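Local coordinates for carbohydrate binding module family 33 and 10 domain protein (Teredinibacter turnerae, PDB 6RW7), which serves, through this catalytic domain of a longer protein, as an AA10 lytic polysaccharide monooxygenase, a copper enzyme that probably acts oxidatively on cellulose, at residues 20-25 with 44-49; 98-103 with 114-119; 121-124 with 128-131; 144-147 with 152-155. All coordinates share one frame; numbering follows the deposited sequence.

Contact 1 (20-25 with 44-49)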
loop_
_atom_site.group_PDB
_atom_site.type_symbol
_atom_site.label_atom_id
_atom_site.label_comp_id
_atom_site.label_asym_id
_atom_site.label_seq_id
_atom_site.Cartn_x
_atom_site.Cartn_y
_atom_site.Cartn_z
ATOM N N PRO A 20 18.037 1.886 -5.178
ATOM C CA PRO A 20 18.647 3.176 -5.482
ATOM C C PRO A 20 20.148 3.102 -5.778
ATOM O O PRO A 20 20.677 4.004 -6.445
ATOM C CB PRO A 20 18.372 4.006 -4.222
ATOM C CG PRO A 20 18.206 2.968 -3.128
ATOM C CD PRO A 20 17.519 1.802 -3.799
ATOM N N ASP A 21 20.816 2.051 -5.321
ATOM C CA ASP A 21 22.277 1.920 -5.546
ATOM C C ASP A 21 22.546 1.257 -6.909
ATOM O O ASP A 21 23.724 1.197 -7.300
ATOM C CB ASP A 21 22.959 1.272 -4.335
ATOM C CG ASP A 21 22.246 0.093 -3.680
ATOM O OD1 ASP A 21 21.019 -0.080 -3.882
ATOM O OD2 ASP A 21 22.927 -0.628 -2.932
ATOM N N ASN A 22 21.529 0.823 -7.646
ATOM C CA ASN A 22 21.768 0.138 -8.949
ATOM C C ASN A 22 20.481 0.062 -9.763
ATOM O O ASN A 22 20.071 -1.002 -10.223
ATOM C CB ASN A 22 22.392 -1.248 -8.762
ATOM C CG ASN A 22 21.436 -2.274 -8.196
ATOM O OD1 ASN A 22 20.474 -1.935 -7.507
ATOM N ND2 ASN A 22 21.681 -3.534 -8.522
ATOM N N PRO A 23 19.817 1.196 -10.030
ATOM C CA PRO A 23 18.576 1.119 -10.799
ATOM C C PRO A 23 18.798 0.716 -12.261
ATOM O O PRO A 23 19.864 0.993 -12.827
ATOM C CB PRO A 23 17.991 2.524 -10.717
ATOM C CG PRO A 23 19.160 3.410 -10.378
ATOM C CD PRO A 23 20.181 2.565 -9.648
ATOM N N SER A 24 17.806 0.040 -12.845
ATOM C CA SER A 24 17.803 -0.360 -14.272
ATOM C C SER A 24 16.729 0.436 -15.025
ATOM O O SER A 24 16.604 0.248 -16.234
ATOM C CB SER A 24 17.578 -1.838 -14.423
ATOM O OG SER A 24 16.304 -2.189 -13.902
ATOM N N SER A 25 15.952 1.254 -14.323
ATOM C CA SER A 25 14.888 2.116 -14.889
ATOM C C SER A 25 15.023 3.477 -14.216
ATOM O O SER A 25 15.527 3.509 -13.082
ATOM C CB SER A 25 13.509 1.534 -14.622
ATOM O OG SER A 25 12.500 2.455 -14.976
ATOM N N HIS A 44 17.542 2.200 3.163
ATOM C CA HIS A 44 16.174 2.074 3.720
ATOM C C HIS A 44 15.227 1.361 2.739
ATOM O O HIS A 44 14.242 0.702 3.198
ATOM C CB HIS A 44 15.631 3.445 4.107
ATOM C CG HIS A 44 16.337 4.034 5.270
ATOM N ND1 HIS A 44 16.109 5.319 5.691
ATOM C CD2 HIS A 44 17.244 3.502 6.116
ATOM C CE1 HIS A 44 16.843 5.552 6.767
ATOM N NE2 HIS A 44 17.532 4.454 7.057
ATOM N N TRP A 45 15.458 1.509 1.430
ATOM C CA TRP A 45 14.555 0.949 0.388
ATOM C C TRP A 45 14.650 -0.577 0.373
ATOM O O TRP A 45 13.755 -1.241 -0.158
ATOM C CB TRP A 45 14.858 1.543 -0.983
ATOM C CG TRP A 45 14.736 3.027 -1.053
ATOM C CD1 TRP A 45 15.723 3.939 -0.837
ATOM C CD2 TRP A 45 13.560 3.777 -1.418
ATOM N NE1 TRP A 45 15.233 5.208 -0.981
ATOM C CE2 TRP A 45 13.916 5.140 -1.359
ATOM C CE3 TRP A 45 12.248 3.448 -1.768
ATOM C CZ2 TRP A 45 13.028 6.160 -1.663
ATOM C CZ3 TRP A 45 11.372 4.456 -2.102
ATOM C CH2 TRP A 45 11.741 5.799 -2.001
ATOM N N TYR A 46 15.692 -1.145 0.969
ATOM C CA TYR A 46 15.811 -2.615 1.109
ATOM C C TYR A 46 14.762 -3.140 2.093
ATOM O O TYR A 46 14.466 -4.334 2.064
ATOM C CB TYR A 46 17.245 -3.019 1.455
ATOM C CG TYR A 46 18.153 -2.877 0.263
ATOM C CD1 TYR A 46 18.588 -1.633 -0.179
ATOM C CD2 TYR A 46 18.476 -3.977 -0.508
ATOM C CE1 TYR A 46 19.375 -1.498 -1.317
ATOM C CE2 TYR A 46 19.283 -3.865 -1.625
ATOM C CZ TYR A 46 19.730 -2.622 -2.041
ATOM O OH TYR A 46 20.522 -2.516 -3.160
ATOM N N ASN A 47 14.202 -2.279 2.941
ATOM C CA ASN A 47 13.132 -2.649 3.906
ATOM C C ASN A 47 11.747 -2.350 3.325
ATOM O O ASN A 47 10.832 -2.002 4.073
ATOM C CB ASN A 47 13.347 -1.950 5.257
ATOM C CG ASN A 47 13.826 -2.906 6.318
ATOM O OD1 ASN A 47 14.711 -2.561 7.118
ATOM N ND2 ASN A 47 13.266 -4.087 6.330
ATOM N N PHE A 48 11.583 -2.577 2.026
ATOM C CA PHE A 48 10.320 -2.269 1.329
ATOM C C PHE A 48 9.195 -3.158 1.859
ATOM O O PHE A 48 8.010 -2.841 1.690
ATOM C CB PHE A 48 10.469 -2.465 -0.173
ATOM C CG PHE A 48 10.900 -3.822 -0.647
ATOM C CD1 PHE A 48 9.970 -4.801 -0.935
ATOM C CD2 PHE A 48 12.235 -4.112 -0.858
ATOM C CE1 PHE A 48 10.363 -6.033 -1.442
ATOM C CE2 PHE A 48 12.624 -5.340 -1.364
ATOM C CZ PHE A 48 11.693 -6.302 -1.641
ATOM N N MET A 49 9.525 -4.272 2.509
ATOM C CA MET A 49 8.523 -5.225 3.055
ATOM C C MET A 49 8.161 -4.887 4.507
ATOM O O MET A 49 7.443 -5.674 5.141
ATOM C CB MET A 49 9.037 -6.661 2.965
ATOM C CG MET A 49 10.178 -7.011 3.874
ATOM S SD MET A 49 11.785 -6.232 3.527
ATOM C CE MET A 49 12.193 -6.989 1.951
#
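Trp45 and Pro20 meet as a flat indole and a small saturated ring, and the indole can be followed outward from its root. Trp45 CB lies 3.9 Å from Pro20 CD; one bond further, Trp45 CG is 4.0 Å from Pro20 CG; and Trp45 CD1 makes the closest approach of this pair, 3.5 Å from Pro20 CG. Beyond CD1 the indole leaves the proline and enters a group of aromatic residues, with the rings of Phe32 and Tyr80 meeting it edge-to-face. Pro20 also rests on Phe32 and Arg36 of helix 29-37, so the proline and the indole share a neighbour.

Beside this apolar patch lies a polar one at the surface. Tyr46 CG stands anti to its own carbonyl carbon (chi1 -73°), and the phenol runs out to Asp21. Tyr46 OH donates to Asp21 OD1 over 2.6 Å, reaching the syn side of that oxygen and 18° out of the carboxylate plane. The carboxylate is turned 79° from the ring, with OD1 in the ring plane at its edge. Asp21 has two deposited conformers, so this bond describes one of them.

Both segments belong to the helix-and-loop insertion between strands 3-6 and 52-54, where the Cys14-Cys28 disulfide also lies. The arrangement is consistent with the L2 region of AA10 enzymes, which contributes much of the substrate-facing surface.

Contact 2 (98-103 with 114-119). With CU (copper (II) ion), chain C.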
loop_
_atom_site.group_PDB
_atom_site.type_symbol
_atom_site.label_atom_id
_atom_site.label_comp_id
_atom_site.label_asym_id
_atom_site.label_seq_id
_atom_site.Cartn_x
_atom_site.Cartn_y
_atom_site.Cartn_z
ATOM N N PHE A 98 -6.476 -7.481 -5.728
ATOM C CA PHE A 98 -5.224 -6.918 -5.169
ATOM C C PHE A 98 -4.385 -8.073 -4.638
ATOM O O PHE A 98 -4.929 -8.926 -3.948
ATOM C CB PHE A 98 -5.516 -5.921 -4.050
ATOM C CG PHE A 98 -6.155 -4.651 -4.531
ATOM C CD1 PHE A 98 -7.526 -4.577 -4.735
ATOM C CD2 PHE A 98 -5.382 -3.542 -4.824
ATOM C CE1 PHE A 98 -8.098 -3.419 -5.241
ATOM C CE2 PHE A 98 -5.966 -2.376 -5.283
ATOM C CZ PHE A 98 -7.316 -2.326 -5.521
ATOM N N VAL A 99 -3.110 -8.101 -4.968
ATOM C CA VAL A 99 -2.203 -9.208 -4.587
ATOM C C VAL A 99 -1.200 -8.656 -3.584
ATOM O O VAL A 99 -0.340 -7.799 -3.967
ATOM C CB VAL A 99 -1.506 -9.792 -5.819
ATOM C CG1 VAL A 99 -0.592 -10.928 -5.402
ATOM C CG2 VAL A 99 -2.501 -10.254 -6.884
ATOM N N TRP A 100 -1.298 -9.120 -2.349
ATOM C CA TRP A 100 -0.242 -8.866 -1.340
ATOM C C TRP A 100 0.815 -9.947 -1.508
ATOM O O TRP A 100 0.472 -11.144 -1.413
ATOM C CB TRP A 100 -0.799 -8.887 0.070
ATOM C CG TRP A 100 -1.512 -7.638 0.477
ATOM C CD1 TRP A 100 -2.786 -7.242 0.186
ATOM C CD2 TRP A 100 -0.937 -6.584 1.245
ATOM N NE1 TRP A 100 -3.047 -6.025 0.755
ATOM C CE2 TRP A 100 -1.939 -5.612 1.437
ATOM C CE3 TRP A 100 0.313 -6.392 1.828
ATOM C CZ2 TRP A 100 -1.708 -4.452 2.175
ATOM C CZ3 TRP A 100 0.540 -5.239 2.555
ATOM C CH2 TRP A 100 -0.454 -4.276 2.705
ATOM N N ASP A 101 2.072 -9.551 -1.659
ATOM C CA ASP A 101 3.200 -10.490 -1.532
ATOM C C ASP A 101 3.596 -10.537 -0.068
ATOM O O ASP A 101 3.940 -9.483 0.491
ATOM C CB ASP A 101 4.426 -10.099 -2.355
ATOM C CG ASP A 101 5.525 -11.126 -2.135
ATOM O OD1 ASP A 101 6.220 -11.027 -1.136
ATOM O OD2 ASP A 101 5.595 -12.066 -2.897
ATOM N N ILE A 102 3.530 -11.708 0.542
ATOM C CA ILE A 102 3.926 -11.881 1.967
ATOM C C ILE A 102 5.084 -12.889 2.052
ATOM O O ILE A 102 5.351 -13.384 3.137
ATOM C CB ILE A 102 2.694 -12.230 2.845
ATOM C CG1 ILE A 102 2.148 -13.647 2.614
ATOM C CG2 ILE A 102 1.591 -11.189 2.672
ATOM C CD1 ILE A 102 1.148 -14.058 3.679
ATOM N N SER A 103 5.842 -13.046 0.968
ATOM C CA SER A 103 6.940 -14.042 0.881
ATOM C C SER A 103 8.002 -13.785 1.965
ATOM O O SER A 103 8.544 -14.764 2.509
ATOM C CB SER A 103 7.554 -14.062 -0.483
ATOM O OG SER A 103 8.161 -12.823 -0.768
ATOM N N LEU A 114 -7.876 -7.370 5.483
ATOM C CA LEU A 114 -7.267 -6.604 4.379
ATOM C C LEU A 114 -8.180 -5.397 4.182
ATOM O O LEU A 114 -9.385 -5.588 3.946
ATOM C CB LEU A 114 -7.229 -7.460 3.109
ATOM C CG LEU A 114 -6.303 -8.680 3.043
ATOM C CD1 LEU A 114 -4.861 -8.303 3.215
ATOM C CD2 LEU A 114 -6.727 -9.819 3.958
ATOM N N VAL A 115 -7.641 -4.198 4.327
ATOM C CA VAL A 115 -8.429 -2.939 4.325
ATOM C C VAL A 115 -7.865 -2.032 3.243
ATOM O O VAL A 115 -6.650 -1.957 3.120
ATOM C CB VAL A 115 -8.371 -2.277 5.718
ATOM C CG1 VAL A 115 -9.328 -1.118 5.831
ATOM C CG2 VAL A 115 -8.654 -3.283 6.826
ATOM N N PHE A 116 -8.734 -1.342 2.505
ATOM C CA PHE A 116 -8.309 -0.475 1.390
ATOM C C PHE A 116 -9.098 0.823 1.422
ATOM O O PHE A 116 -10.341 0.780 1.482
ATOM C CB PHE A 116 -8.575 -1.134 0.043
ATOM C CG PHE A 116 -7.885 -2.448 -0.205
ATOM C CD1 PHE A 116 -8.363 -3.625 0.352
ATOM C CD2 PHE A 116 -6.742 -2.498 -0.979
ATOM C CE1 PHE A 116 -7.736 -4.831 0.075
ATOM C CE2 PHE A 116 -6.108 -3.697 -1.224
ATOM C CZ PHE A 116 -6.598 -4.858 -0.694
ATOM N N TYR A 117 -8.369 1.921 1.293
ATOM C CA TYR A 117 -8.920 3.280 1.158
ATOM C C TYR A 117 -8.480 3.845 -0.183
ATOM O O TYR A 117 -7.411 3.479 -0.661
ATOM C CB TYR A 117 -8.388 4.180 2.264
ATOM C CG TYR A 117 -8.817 3.850 3.666
ATOM C CD1 TYR A 117 -8.202 2.844 4.397
ATOM C CD2 TYR A 117 -9.794 4.608 4.297
ATOM C CE1 TYR A 117 -8.613 2.572 5.689
ATOM C CE2 TYR A 117 -10.160 4.384 5.610
ATOM C CZ TYR A 117 -9.551 3.370 6.319
ATOM O OH TYR A 117 -9.937 3.089 7.614
ATOM N N ILE A 118 -9.271 4.764 -0.734
ATOM C CA ILE A 118 -8.880 5.472 -1.977
ATOM C C ILE A 118 -9.018 6.965 -1.733
ATOM O O ILE A 118 -9.820 7.378 -0.870
ATOM C CB ILE A 118 -9.702 4.964 -3.184
ATOM C CG1 ILE A 118 -9.088 5.415 -4.511
ATOM C CG2 ILE A 118 -11.176 5.318 -3.061
ATOM C CD1 ILE A 118 -9.608 4.647 -5.682
ATOM N N THR A 119 -8.275 7.739 -2.506
ATOM C CA THR A 119 -8.403 9.204 -2.497
ATOM C C THR A 119 -9.844 9.598 -2.861
ATOM O O THR A 119 -10.548 8.873 -3.585
ATOM C CB THR A 119 -7.321 9.838 -3.374
ATOM O OG1 THR A 119 -7.212 9.094 -4.596
ATOM C CG2 THR A 119 -5.984 9.888 -2.665
HETATM CU CU CU C . 5.117 -12.443 -5.314
HETATM O O HOH W 1 -5.144 -4.575 1.987
HETATM O O HOH W 2 5.806 -14.481 -4.927
#
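The ring of Phe98 is covered on one face by Phe116, whose CD2 sits over its centre and whose CE2 comes within 3.4 Å of Phe98 CG. The two rings meet obliquely, with the centroids of Phe98 and Phe116 4.6 Å apart and their planes at 43°. Trp100 offers a face to one partner and an edge to another: the methyl Leu114 CD1 stands 4.1 Å from the centroid of its five-membered ring, 26° off the normal, a CH-pi contact, while Phe116 CZ lies at the edge, 4.0 Å from Trp100 NE1. A water occupies one face of the Phe116 ring, offset toward the rim. It accepts from Trp100 NE1 at 2.8 Å and donates to Val115 O at 3.2 Å, which satisfies the buried indole N-H and ties it to the other strand.

At the end of strand 96-101, Asp101 divides its carboxylate between two tasks. OD1 accepts from both Ser103 N and Ser103 OG, the former closing an Asx turn, and Asp101 OD2 binds copper(II) at 2.5 Å together with Glu5, His165 and a water. This is a different site from the His1 and His107 pair that holds copper(I).

The strand axes pass 10.6 Å apart at 123°, and the strands belong to different sheets. The aromatic and aliphatic side chains between them contribute to the core of the immunoglobulin-like beta-sandwich of LPMOs.

Contact 3 (121-124 with 128-131)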
loop_
_atom_site.group_PDB
_atom_site.type_symbol
_atom_site.label_atom_id
_atom_site.label_comp_id
_atom_site.label_asym_id
_atom_site.label_seq_id
_atom_site.Cartn_x
_atom_site.Cartn_y
_atom_site.Cartn_z
ATOM N N PRO A 121 -12.956 11.591 -4.645
ATOM C CA PRO A 121 -13.122 11.720 -6.090
ATOM C C PRO A 121 -12.532 13.008 -6.677
ATOM O O PRO A 121 -12.088 12.974 -7.799
ATOM C CB PRO A 121 -14.632 11.618 -6.310
ATOM C CG PRO A 121 -15.237 11.827 -4.966
ATOM C CD PRO A 121 -14.224 11.385 -3.930
ATOM N N GLY A 122 -12.536 14.096 -5.913
ATOM C CA GLY A 122 -12.028 15.416 -6.337
ATOM C C GLY A 122 -10.555 15.610 -6.038
ATOM O O GLY A 122 -10.035 16.711 -6.246
ATOM N N PHE A 123 -9.845 14.571 -5.605
ATOM C CA PHE A 123 -8.397 14.661 -5.282
ATOM C C PHE A 123 -7.582 15.138 -6.492
ATOM O O PHE A 123 -7.799 14.640 -7.596
ATOM C CB PHE A 123 -7.896 13.266 -4.874
ATOM C CG PHE A 123 -6.401 13.111 -4.709
ATOM C CD1 PHE A 123 -5.726 13.717 -3.659
ATOM C CD2 PHE A 123 -5.665 12.343 -5.597
ATOM C CE1 PHE A 123 -4.360 13.532 -3.490
ATOM C CE2 PHE A 123 -4.297 12.161 -5.422
ATOM C CZ PHE A 123 -3.650 12.737 -4.356
ATOM N N SER A 124 -6.625 16.031 -6.233
ATOM C CA SER A 124 -5.685 16.596 -7.232
ATOM C C SER A 124 -4.264 16.244 -6.797
ATOM O O SER A 124 -3.776 16.879 -5.842
ATOM C CB SER A 124 -5.896 18.097 -7.350
ATOM O OG SER A 124 -5.112 18.602 -8.414
ATOM N N THR A 128 4.634 17.527 -4.889
ATOM C CA THR A 128 5.533 18.392 -4.072
ATOM C C THR A 128 5.180 18.289 -2.601
ATOM O O THR A 128 5.948 18.786 -1.785
ATOM C CB THR A 128 5.457 19.861 -4.513
ATOM O OG1 THR A 128 4.211 20.410 -4.092
ATOM C CG2 THR A 128 5.617 20.014 -6.009
ATOM N N ARG A 129 4.065 17.651 -2.266
ATOM C CA ARG A 129 3.619 17.626 -0.863
ATOM C C ARG A 129 3.288 16.182 -0.517
ATOM O O ARG A 129 2.988 15.381 -1.431
ATOM C CB ARG A 129 2.434 18.567 -0.627
ATOM C CG ARG A 129 1.138 18.110 -1.277
ATOM C CD ARG A 129 -0.114 18.599 -0.568
ATOM N NE ARG A 129 -1.317 18.315 -1.348
ATOM C CZ ARG A 129 -2.084 17.223 -1.253
ATOM N NH1 ARG A 129 -1.774 16.248 -0.421
ATOM N NH2 ARG A 129 -3.145 17.102 -2.039
ATOM N N GLU A 130 3.329 15.885 0.768
ATOM C CA GLU A 130 2.909 14.569 1.282
ATOM C C GLU A 130 1.391 14.454 1.162
ATOM O O GLU A 130 0.647 15.449 1.287
ATOM C CB GLU A 130 3.303 14.373 2.743
ATOM C CG GLU A 130 4.782 14.107 2.927
ATOM C CD GLU A 130 5.062 13.255 4.142
ATOM O OE1 GLU A 130 4.158 12.483 4.536
ATOM O OE2 GLU A 130 6.191 13.360 4.695
ATOM N N LEU A 131 0.934 13.234 0.977
ATOM C CA LEU A 131 -0.494 12.915 1.154
ATOM C C LEU A 131 -0.910 13.282 2.586
ATOM O O LEU A 131 -0.095 13.219 3.515
ATOM C CB LEU A 131 -0.701 11.427 0.885
ATOM C CG LEU A 131 -0.431 10.990 -0.548
ATOM C CD1 LEU A 131 -0.370 9.457 -0.621
ATOM C CD2 LEU A 131 -1.490 11.556 -1.489
HETATM O O HOH W 3 -4.005 18.529 -4.057
#
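Phe123 reaches segment 128-131 because its CG is anti to the backbone N (chi1 171°), which carries the ring out toward Leu131 and Arg129. Arg129 comes from the other side: CG lies between the backbone N and the carbonyl carbon (chi1 70°), and the chain then runs extended from CG to NE. The two side chains run alongside one another with opposite headings, Arg129 NH2 lying 4.0 Å from Phe123 CE1. The ring and guanidinium planes are 82° apart.

Apolar contact is supplied by Leu131, which lies roughly perpendicular to the phenylalanine side chain and brings its CD2 branch to 3.8 Å from Phe123 CZ. On the polar side, a water in the guanidinium plane lies between Arg129 NH2 and Ser124 O; both of its distances are unusually short, so its exact position is doubtful. Arg129 NH1 donates to Glu130 O at 3.1 Å in a fairly straight bond, and also forms a salt bridge with Asp135. Replacing Arg129 by a leucine would probably leave Asp135 without its cationic mate and the Glu130 carbonyl without this donor.

Both segments lie in the long connection from strand 111-118 to strand 142-145. Phe123 also touches Asp135 further along it, while Leu131 packs on Cys68, whose disulfide with Cys198 leads to strand 193-202.

Contact 4 (144-147 with 152-155). With NA (sodium ion), chain B.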
loop_
_atom_site.group_PDB
_atom_site.type_symbol
_atom_site.label_atom_id
_atom_site.label_comp_id
_atom_site.label_asym_id
_atom_site.label_seq_id
_atom_site.Cartn_x
_atom_site.Cartn_y
_atom_site.Cartn_z
ATOM N N GLU A 144 -12.165 -6.618 4.160
ATOM C CA GLU A 144 -12.474 -8.055 4.108
ATOM C C GLU A 144 -11.728 -8.716 5.252
ATOM O O GLU A 144 -10.478 -8.656 5.261
ATOM C CB GLU A 144 -12.120 -8.624 2.745
ATOM C CG GLU A 144 -12.954 -8.022 1.633
ATOM C CD GLU A 144 -14.447 -8.309 1.662
ATOM O OE1 GLU A 144 -14.905 -9.165 2.464
ATOM O OE2 GLU A 144 -15.179 -7.625 0.912
ATOM N N SER A 145 -12.467 -9.407 6.110
ATOM C CA SER A 145 -11.876 -10.130 7.253
ATOM C C SER A 145 -12.160 -11.631 7.159
ATOM O O SER A 145 -13.114 -12.075 6.475
ATOM C CB SER A 145 -12.346 -9.537 8.548
ATOM O OG SER A 145 -13.726 -9.763 8.745
ATOM N N ILE A 146 -11.287 -12.394 7.792
ATOM C CA ILE A 146 -11.406 -13.863 7.945
ATOM C C ILE A 146 -11.315 -14.180 9.431
ATOM O O ILE A 146 -10.733 -13.413 10.193
ATOM C CB ILE A 146 -10.327 -14.628 7.150
ATOM C CG1 ILE A 146 -8.912 -14.193 7.533
ATOM C CG2 ILE A 146 -10.580 -14.523 5.654
ATOM C CD1 ILE A 146 -7.864 -15.103 6.945
ATOM N N VAL A 147 -11.949 -15.265 9.843
ATOM C CA VAL A 147 -11.529 -15.955 11.085
ATOM C C VAL A 147 -10.024 -16.153 10.939
ATOM O O VAL A 147 -9.569 -16.651 9.903
ATOM C CB VAL A 147 -12.282 -17.285 11.239
ATOM C CG1 VAL A 147 -11.719 -18.110 12.383
ATOM C CG2 VAL A 147 -13.768 -17.030 11.452
ATOM N N SER A 152 -11.119 -19.941 4.192
ATOM C CA SER A 152 -12.437 -20.460 3.737
ATOM C C SER A 152 -13.581 -19.606 4.288
ATOM O O SER A 152 -14.712 -19.706 3.760
ATOM C CB SER A 152 -12.586 -21.924 4.113
ATOM O OG SER A 152 -12.884 -22.038 5.494
ATOM N N THR A 153 -13.332 -18.715 5.239
ATOM C CA THR A 153 -14.411 -17.948 5.912
ATOM C C THR A 153 -14.731 -16.642 5.167
ATOM O O THR A 153 -15.612 -15.908 5.650
ATOM C CB THR A 153 -14.099 -17.710 7.389
ATOM O OG1 THR A 153 -12.902 -16.932 7.509
ATOM C CG2 THR A 153 -13.976 -19.025 8.129
ATOM N N ASN A 154 -14.082 -16.351 4.032
ATOM C CA ASN A 154 -14.407 -15.131 3.248
ATOM C C ASN A 154 -14.094 -15.428 1.788
ATOM O O ASN A 154 -12.922 -15.625 1.450
ATOM C CB ASN A 154 -13.688 -13.886 3.767
ATOM C CG ASN A 154 -14.196 -12.612 3.126
ATOM O OD1 ASN A 154 -14.678 -12.631 1.982
ATOM N ND2 ASN A 154 -14.162 -11.523 3.876
ATOM N N SER A 155 -15.105 -15.443 0.938
ATOM C CA SER A 155 -14.926 -15.832 -0.482
ATOM C C SER A 155 -14.168 -14.749 -1.254
ATOM O O SER A 155 -13.723 -15.043 -2.389
ATOM C CB SER A 155 -16.248 -16.135 -1.135
ATOM O OG SER A 155 -17.106 -15.024 -1.023
HETATM NA NA NA B . -11.547 -17.490 0.769
HETATM O O HOH W 4 -15.159 -13.653 7.784
HETATM O O HOH W 5 -13.632 -18.726 0.718
HETATM O O HOH W 6 -11.828 -17.364 -1.584
HETATM O O HOH W 7 -10.277 -19.400 0.227
#
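Ile146 and Thr153 bring the two backbones to 5.5 Å between CA atoms, where the chain leaves strand 142-145 and returns through a short 3-10 turn. Asn154 fastens this return with its amide. With chi1 at -170° the side chain swings away from its own backbone N and ND2 is directed at the strand, where both N-H groups are used: Asn154 ND2 donates to Glu144 OE1 at 2.8 Å (163°) and to Ser145 O at 2.9 Å (166°). Both acceptors lie close to the amide plane, and Glu144 OE1 is approached on its anti lone pair, its carboxylate turned steeply against the amide. Asn154 OD1 accepts from Ala156 N, so the amide is held at both ends. With an alanine in place of Asn154, Glu144 OE1 and Ser145 O would probably lose these donors, and the turn would be held less firmly to the strand.

Thr153 OG1 takes a weak bond from Val147 N at 3.0 Å; its stronger partner is Asp150 O. Ile146 CG2 packs 3.7 Å from Asn154 CB, and a water joins Ser145 O to Thr153 O.

Asn154 O binds sodium at 2.4 Å, with the carbonyls of Phe151 and Val157 and three waters completing six ligands. The ion site therefore spans the loop that follows strand 142-145, which pairs with strand 111-118 in the mixed sheet, and the first residue of strand 157-160, outermost in the antiparallel one.

From the N terminus, the contacts follow one another in series, and none nests or crosses. Contact 1 closes a loop around helix 29-37 in the insertion that follows strand 3-6. Contact 2 comes next, closing the turn between strands 96-101 and 111-118 and joining the two sheets; its second segment runs on almost directly into contact 3, which closes a short turn in the connection toward strand 142-145. Contact 4 closes the loop after that strand. Contacts 2 and 4 touch through a probable hydrogen bond, Leu114 N to Glu144 O at 2.9 Å, between neighbouring strands. Contacts 1 and 4 lie on opposite sides of the chain's centre, about 34 Å apart between centres.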